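Local coordinates for chromosome segregation protein smc (Pyrococcus furiosus, PDB 3KTA) that forms the ABC-type ATPase head of an SMC chromosome-partitioning protein, binding and hydrolysing ATP and also showing adenylate kinase activity, at the interface of chains A and B. Coordinates in Å, arbitrary orientation; residue numbers count along the deposited sequence, not the author numbering. Chains: chain A, Chromosome segregation protein smc; chain B, Chromosome segregation protein smc.

Contact 1: the interface of chains A and B. Residues chain A 159-160, 163; chain B 9, 16, 37, 48, 77.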
loop_
_atom_site.group_PDB
_atom_site.type_symbol
_atom_site.label_atom_id
_atom_site.label_comp_id
_atom_site.label_asym_id
_atom_site.label_seq_id
_atom_site.Cartn_x
_atom_site.Cartn_y
_atom_site.Cartn_z
ATOM N N ARG A 159 18.196 -0.021 0.054
ATOM C CA ARG A 159 17.537 1.252 0.329
ATOM C C ARG A 159 17.993 2.341 -0.649
ATOM O O ARG A 159 17.177 3.127 -1.138
ATOM C CB ARG A 159 17.735 1.665 1.785
ATOM C CG ARG A 159 16.877 2.859 2.203
ATOM C CD ARG A 159 17.007 3.152 3.698
ATOM N NE ARG A 159 16.591 2.028 4.528
ATOM C CZ ARG A 159 17.420 1.276 5.248
ATOM N NH1 ARG A 159 18.722 1.527 5.252
ATOM N NH2 ARG A 159 16.946 0.274 5.976
ATOM N N ARG A 160 19.282 2.364 -0.989
ATOM C CA ARG A 160 19.737 3.372 -1.929
ATOM C C ARG A 160 19.164 3.135 -3.314
ATOM O O ARG A 160 18.839 4.070 -4.043
ATOM C CB ARG A 160 21.264 3.442 -1.990
ATOM C CG ARG A 160 21.762 4.735 -2.635
ATOM C CD ARG A 160 22.991 4.482 -3.507
ATOM N NE ARG A 160 22.635 3.813 -4.753
ATOM C CZ ARG A 160 23.158 2.658 -5.161
ATOM N NH1 ARG A 160 24.070 2.044 -4.424
ATOM N NH2 ARG A 160 22.782 2.130 -6.315
ATOM N N ILE A 163 15.991 4.804 -3.916
ATOM C CA ILE A 163 16.179 6.202 -4.278
ATOM C C ILE A 163 16.687 6.380 -5.720
ATOM O O ILE A 163 16.245 7.287 -6.424
ATOM C CB ILE A 163 17.051 6.926 -3.249
ATOM C CG1 ILE A 163 16.414 6.770 -1.860
ATOM C CG2 ILE A 163 17.254 8.384 -3.640
ATOM C CD1 ILE A 163 14.903 7.086 -1.821
ATOM N N PHE B 9 20.764 12.317 -8.942
ATOM C CA PHE B 9 20.641 11.562 -7.696
ATOM C C PHE B 9 20.713 12.475 -6.485
ATOM O O PHE B 9 19.867 12.397 -5.600
ATOM C CB PHE B 9 21.700 10.461 -7.574
ATOM C CG PHE B 9 21.603 9.672 -6.292
ATOM C CD1 PHE B 9 20.796 8.534 -6.212
ATOM C CD2 PHE B 9 22.298 10.067 -5.167
ATOM C CE1 PHE B 9 20.701 7.812 -5.029
ATOM C CE2 PHE B 9 22.209 9.355 -3.975
ATOM C CZ PHE B 9 21.407 8.226 -3.902
ATOM N N ILE B 16 14.571 14.162 -0.489
ATOM C CA ILE B 16 14.033 13.096 0.359
ATOM C C ILE B 16 14.630 13.082 1.779
ATOM O O ILE B 16 13.914 12.841 2.755
ATOM C CB ILE B 16 14.151 11.727 -0.352
ATOM C CG1 ILE B 16 13.259 11.755 -1.598
ATOM C CG2 ILE B 16 13.719 10.601 0.574
ATOM C CD1 ILE B 16 13.430 10.578 -2.540
ATOM N N LEU B 37 24.208 8.792 3.403
ATOM C CA LEU B 37 24.844 8.007 2.341
ATOM C C LEU B 37 26.120 7.387 2.898
ATOM O O LEU B 37 26.943 8.085 3.484
ATOM C CB LEU B 37 25.161 8.885 1.131
ATOM C CG LEU B 37 23.942 9.379 0.340
ATOM C CD1 LEU B 37 24.316 10.428 -0.694
ATOM C CD2 LEU B 37 23.225 8.202 -0.326
ATOM N N LEU B 48 22.392 3.352 1.774
ATOM C CA LEU B 48 21.756 4.508 2.383
ATOM C C LEU B 48 21.261 4.082 3.758
ATOM O O LEU B 48 20.418 3.182 3.880
ATOM C CB LEU B 48 20.628 5.019 1.477
ATOM C CG LEU B 48 19.918 6.335 1.810
ATOM C CD1 LEU B 48 19.157 6.831 0.595
ATOM C CD2 LEU B 48 18.986 6.164 2.992
ATOM N N PHE B 77 10.000 7.339 6.178
ATOM C CA PHE B 77 10.703 7.126 4.926
ATOM C C PHE B 77 9.754 7.076 3.721
ATOM O O PHE B 77 9.992 7.722 2.697
ATOM C CB PHE B 77 11.533 5.836 5.031
ATOM C CG PHE B 77 12.397 5.571 3.844
ATOM C CD1 PHE B 77 13.445 6.414 3.520
ATOM C CD2 PHE B 77 12.171 4.452 3.055
ATOM C CE1 PHE B 77 14.242 6.168 2.425
ATOM C CE2 PHE B 77 12.975 4.197 1.953
ATOM C CZ PHE B 77 14.015 5.054 1.645
#
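A:Arg159 grips the backbone of B:Leu48 with its guanidinium and packs its aliphatic stem on the apolar side chains of chain B. Its NH1 donates a hydrogen bond of 2.7 Å to the carbonyl O of B:Leu48. The bond is fairly straight, 153° at the hydrogen. The donor lies in the carbonyl plane, and the oxygen lies close to the guanidinium plane. The bend of the arginine chain at chi3 (-60°) turns the guanidinium so that NH1 meets this oxygen, while CG and CD stay against B:Phe77 and B:Leu48. CG of that stem meets CZ of the B:Phe77 ring at 3.6 Å. CD rests against the methyl CD2 of B:Leu48. The guanidinium stands nearly perpendicular to the B:Phe77 ring, so the two do not stack.

B:Leu48 is the main apolar insert from chain B. With CG anti to the backbone N (chi1 -172°), its two methyls are carried towards helix 156-167 of chain A, one to each of two partners. CD2 goes to A:Arg159, while CD1 meets CG1 of A:Ile163 at 3.7 Å. The side chains of B:Leu48 and A:Ile163 cross at about a right angle. A:Ile163 also divides its branches. CG2 touches CE1 of B:Phe9 at 3.8 Å, and CD1 points at CD1 of B:Ile16, tip to tip, 3.9 Å away. A:Arg160 takes part through its stem: CG lies 3.7 Å from CZ of B:Phe9.

Further out, B:Leu37 backs this packing. Its CD2 lies at the edge of the B:Phe9 ring, in its plane, and probably helps to set the ring.

In the fold, helix 156-167 of chain A supplies one side. Chain B supplies helix 4-27, the ends of strands 32-37 and 48-53, and helix 67-84. This is an interface between the N- and C-terminal pieces of the SMC head, which join to make the ABC ATPase domain.

Contact 2: the interface of chains A and B. Residues chain A 39-40, 144-146; chain B 93-94, 123.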
loop_
_atom_site.group_PDB
_atom_site.type_symbol
_atom_site.label_atom_id
_atom_site.label_comp_id
_atom_site.label_asym_id
_atom_site.label_seq_id
_atom_site.Cartn_x
_atom_site.Cartn_y
_atom_site.Cartn_z
ATOM N N LYS A 39 -10.627 -8.422 4.382
ATOM C CA LYS A 39 -10.053 -7.111 4.048
ATOM C C LYS A 39 -8.781 -7.221 3.200
ATOM O O LYS A 39 -8.670 -6.601 2.121
ATOM C CB LYS A 39 -9.803 -6.298 5.326
ATOM C CG LYS A 39 -11.068 -6.081 6.164
ATOM C CD LYS A 39 -10.750 -5.257 7.420
ATOM C CE LYS A 39 -9.677 -5.907 8.300
ATOM N NZ LYS A 39 -10.163 -7.128 9.001
ATOM N N SER A 40 -7.813 -8.005 3.660
ATOM C CA SER A 40 -6.552 -8.111 2.932
ATOM C C SER A 40 -6.753 -8.697 1.538
ATOM O O SER A 40 -5.975 -8.416 0.639
ATOM C CB SER A 40 -5.541 -8.948 3.692
ATOM O OG SER A 40 -5.190 -8.287 4.890
ATOM N N LEU A 144 1.997 -4.497 2.452
ATOM C CA LEU A 144 1.100 -5.593 2.813
ATOM C C LEU A 144 1.090 -5.799 4.323
ATOM O O LEU A 144 1.948 -5.271 5.042
ATOM C CB LEU A 144 1.500 -6.883 2.088
ATOM C CG LEU A 144 1.569 -6.766 0.557
ATOM C CD1 LEU A 144 2.127 -8.047 -0.031
ATOM C CD2 LEU A 144 0.200 -6.417 -0.033
ATOM N N GLN A 145 0.114 -6.560 4.797
ATOM C CA GLN A 145 -0.051 -6.744 6.234
ATOM C C GLN A 145 1.235 -7.269 6.875
ATOM O O GLN A 145 1.849 -8.222 6.385
ATOM C CB GLN A 145 -1.215 -7.684 6.507
ATOM C CG GLN A 145 -1.558 -7.782 8.001
ATOM C CD GLN A 145 -2.940 -8.357 8.238
ATOM O OE1 GLN A 145 -3.684 -8.627 7.301
ATOM N NE2 GLN A 145 -3.290 -8.562 9.506
ATOM N N GLY A 146 1.649 -6.620 7.960
ATOM C CA GLY A 146 2.837 -7.025 8.687
ATOM C C GLY A 146 4.166 -6.639 8.057
ATOM O O GLY A 146 5.219 -7.037 8.560
ATOM N N ASP B 93 -1.912 -1.945 4.683
ATOM C CA ASP B 93 -2.720 -2.941 5.403
ATOM C C ASP B 93 -2.309 -3.068 6.883
ATOM O O ASP B 93 -1.288 -3.674 7.200
ATOM C CB ASP B 93 -2.560 -4.290 4.708
ATOM C CG ASP B 93 -3.590 -5.317 5.154
ATOM O OD1 ASP B 93 -4.261 -5.108 6.194
ATOM O OD2 ASP B 93 -3.733 -6.328 4.436
ATOM N N GLU B 94 -3.109 -2.478 7.772
ATOM C CA GLU B 94 -2.864 -2.508 9.215
ATOM C C GLU B 94 -1.440 -2.067 9.595
ATOM O O GLU B 94 -0.746 -2.714 10.379
ATOM C CB GLU B 94 -3.282 -3.854 9.823
ATOM C CG GLU B 94 -4.750 -4.137 9.618
ATOM C CD GLU B 94 -5.254 -5.323 10.405
ATOM O OE1 GLU B 94 -5.989 -6.144 9.819
ATOM O OE2 GLU B 94 -4.941 -5.432 11.625
ATOM N N ILE B 123 -6.340 -0.272 5.205
ATOM C CA ILE B 123 -7.093 -1.219 6.012
ATOM C C ILE B 123 -6.714 -1.026 7.467
ATOM O O ILE B 123 -5.527 -0.976 7.786
ATOM C CB ILE B 123 -6.753 -2.651 5.623
ATOM C CG1 ILE B 123 -7.171 -2.923 4.171
ATOM C CG2 ILE B 123 -7.445 -3.621 6.593
ATOM C CD1 ILE B 123 -6.525 -4.165 3.553
HETATM O O HOH W 1 -8.045 -7.614 10.705
HETATM O O HOH W 2 -1.949 -7.222 2.785
HETATM O O HOH W 3 1.607 -3.401 7.306
#
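Strand 89-93 of chain B ends beside the A:Leu144-A:Gln145 loop, where the backbone O of B:Asp93 lies 3.4 Å from CA of A:Gln145, and water 3 links that O to the carbonyl O of A:Leu144. The carboxylate of B:Asp93 then reaches A:Ser40. OG of the serine donates a hydrogen bond of 2.5 Å to OD2, on its syn lone pair. Water 2 binds the same OD2 at 2.6 Å and connects it to the backbone N of A:Gln145. The side chain of A:Gln145 crosses the carboxylate obliquely, with CB 3.6 Å from CG of B:Asp93. With an alanine here in place of B:Asp93, the A:Ser40 hydroxyl would probably lose this acceptor and water 2 its carboxylate partner on chain B.

Bends at chi3 (-58°) and chi4 (-71°) lay the stem of A:Lys39 along B:Ile123 and turn NZ towards water 1. CE lies 3.6 Å from the methyl CG2 of B:Ile123. NZ meets B:Glu94 through water 1, which is 2.8 Å from NZ and 2.7 Å from OE1. The opposite charges may still attract across the water. B:Glu94 runs alongside A:Gln145, both pointing the same way.

A:Lys39 and A:Ser40 belong to the P-loop (Walker A motif), at the start of helix 39-49. A:Ser40 and A:Gln145, of the Q-loop, are also magnesium ligands. B:Asp93 and B:Glu94 close the Walker B motif, the glutamate being the usual catalytic base of ABC ATPases. B:Ile123 ends the strand 119-123. The nucleotide site is thus assembled from both chains.

The centres of contact 1 and contact 2, taken over their C-alpha atoms, lie about 25 Å apart. They share no residue and no helix or strand. Contact 1 is mainly apolar and joins helix 156-167 of chain A to helices and strand ends of chain B. Contact 2 is more polar and bridged by waters, and brings the Walker A and Walker B motifs together. Both belong to the union of N- and C-terminal segments that builds one ATPase head. Contact 1 probably helps to hold the chains together, while contact 2 brings parts of the nucleotide site together.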